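Local coordinates for protein amino acid amide racemase (Ochrobactrum anthropi, PDB 6GIO) that belongs to the class-III aminotransferase family of pyridoxal-5'-phosphate-dependent enzymes and carries that cofactor in its pocket, at residues C[311-315]-C[316-320]. Numbering follows the deposited sequence.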
# COMPACT_ATOMS: atom_id res chain seq x y z
N ASN C 311 -12.96 -0.29 -18.32
CA ASN C 311 -13.51 0.01 -19.64
C ASN C 311 -13.52 -1.26 -20.51
O ASN C 311 -14.52 -1.57 -21.17
CB ASN C 311 -12.74 1.15 -20.31
CG ASN C 311 -13.32 1.54 -21.66
OD1 ASN C 311 -14.43 2.07 -21.75
ND2 ASN C 311 -12.59 1.26 -22.69
N THR C 312 -12.40 -2.01 -20.50
CA THR C 312 -12.29 -3.26 -21.24
C THR C 312 -13.31 -4.30 -20.82
O THR C 312 -13.93 -4.98 -21.65
CB THR C 312 -10.89 -3.83 -21.03
OG1 THR C 312 -9.94 -2.85 -21.44
CG2 THR C 312 -10.70 -5.06 -21.81
N ILE C 313 -13.50 -4.43 -19.52
CA ILE C 313 -14.48 -5.37 -18.97
C ILE C 313 -15.90 -5.03 -19.41
O ILE C 313 -16.67 -5.94 -19.73
CB ILE C 313 -14.36 -5.46 -17.40
CG1 ILE C 313 -13.10 -6.25 -17.00
CG2 ILE C 313 -15.55 -6.15 -16.77
CD1 ILE C 313 -12.68 -5.93 -15.58
N GLU C 314 -16.29 -3.76 -19.38
CA GLU C 314 -17.62 -3.38 -19.87
C GLU C 314 -17.71 -3.54 -21.40
O GLU C 314 -18.66 -4.11 -21.89
CB GLU C 314 -17.98 -1.91 -19.56
CG GLU C 314 -18.05 -1.54 -18.09
CD GLU C 314 -18.23 -0.03 -17.87
OE1 GLU C 314 -19.39 0.45 -18.02
OE2 GLU C 314 -17.24 0.68 -17.54
N ARG C 315 -16.71 -3.04 -22.14
CA ARG C 315 -16.79 -3.00 -23.60
C ARG C 315 -16.77 -4.39 -24.23
O ARG C 315 -17.56 -4.68 -25.12
CB ARG C 315 -15.67 -2.14 -24.20
CG ARG C 315 -15.97 -0.63 -24.19
CD ARG C 315 -14.81 0.19 -24.75
NE ARG C 315 -14.62 0.04 -26.20
CZ ARG C 315 -15.39 0.59 -27.15
NH1 ARG C 315 -16.44 1.36 -26.84
NH2 ARG C 315 -15.11 0.36 -28.42
N GLN C 316 -15.85 -5.23 -23.77
CA GLN C 316 -15.74 -6.56 -24.31
C GLN C 316 -16.71 -7.56 -23.64
O GLN C 316 -16.61 -8.74 -23.91
CB GLN C 316 -14.29 -7.05 -24.19
CG GLN C 316 -13.29 -6.14 -24.89
CD GLN C 316 -11.89 -6.76 -25.02
OE1 GLN C 316 -11.69 -7.95 -24.82
NE2 GLN C 316 -10.92 -5.93 -25.38
N GLY C 317 -17.62 -7.12 -22.77
CA GLY C 317 -18.50 -8.04 -22.06
C GLY C 317 -17.78 -9.20 -21.33
O GLY C 317 -18.14 -10.37 -21.51
N LEU C 318 -16.80 -8.88 -20.47
CA LEU C 318 -16.00 -9.94 -19.81
C LEU C 318 -16.70 -10.61 -18.62
O LEU C 318 -16.32 -11.71 -18.21
CB LEU C 318 -14.61 -9.44 -19.43
CG LEU C 318 -13.77 -8.95 -20.59
CD1 LEU C 318 -12.36 -8.61 -20.13
CD2 LEU C 318 -13.74 -9.98 -21.70
N ALA C 319 -17.73 -9.98 -18.09
CA ALA C 319 -18.54 -10.62 -17.07
C ALA C 319 -19.28 -11.76 -17.73
O ALA C 319 -19.18 -12.91 -17.32
CB ALA C 319 -19.53 -9.65 -16.45
N GLN C 320 -20.03 -11.43 -18.77
CA GLN C 320 -20.81 -12.43 -19.49
C GLN C 320 -19.84 -13.50 -20.03
O GLN C 320 -20.04 -14.67 -19.83
CB GLN C 320 -21.66 -11.78 -20.60
CG GLN C 320 -22.70 -10.78 -20.08
CD GLN C 320 -22.12 -9.55 -19.34
OE1 GLN C 320 -21.11 -8.93 -19.76
NE2 GLN C 320 -22.76 -9.19 -18.21
O HOH W 1 -18.80 -7.22 -18.75
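Leu318 N donates to Ile313 O at 3.0 Å, the donor lying in the carbonyl plane on a lone pair. The same oxygen takes a second bond from a water, 2.7 Å from Ile313 O, so two donors grip it where helix 300-315 runs out. That water also donates to Gln320 OE1 and accepts the N-H of Ala319 at 3.0 Å from Ala319 N, linking the last turn of one helix to the first turn of the next. Just before this, Gln316 N still makes the i-to-i+4 helical bond to Thr312 O, 2.9 Å long, with the donor tilted 26° from the carbonyl plane. The chain then leaves the helix through Gly317, whose positive phi of 52° favours glycine, and Gly317 N donates a weak bond to Glu314 O, 3.3 Å away. Together the bonds from Leu318 and Gly317 form a Schellman motif with Gly317 as the C-prime residue; Gly317 is at the same time the N-cap position of helix 318-339. The apolar contact comes from Leu318 CD1, which meets Ile313 CG1 at 4.0 Å, the two side chains crossing at about a right angle. The Thr312 and Gln316 side chains lie side by side, pointing the same way, with Thr312 CG2, anti to the backbone N, 3.7 Å from Gln316 NE2. Thr312 OG1, turned back beside its own backbone N, bonds to Ala308 O, while the Glu314 carboxylate forms a salt bridge with Arg96 through OE1. Leu56 packs against both Thr312 and Leu318, and Met250 touches Ile313.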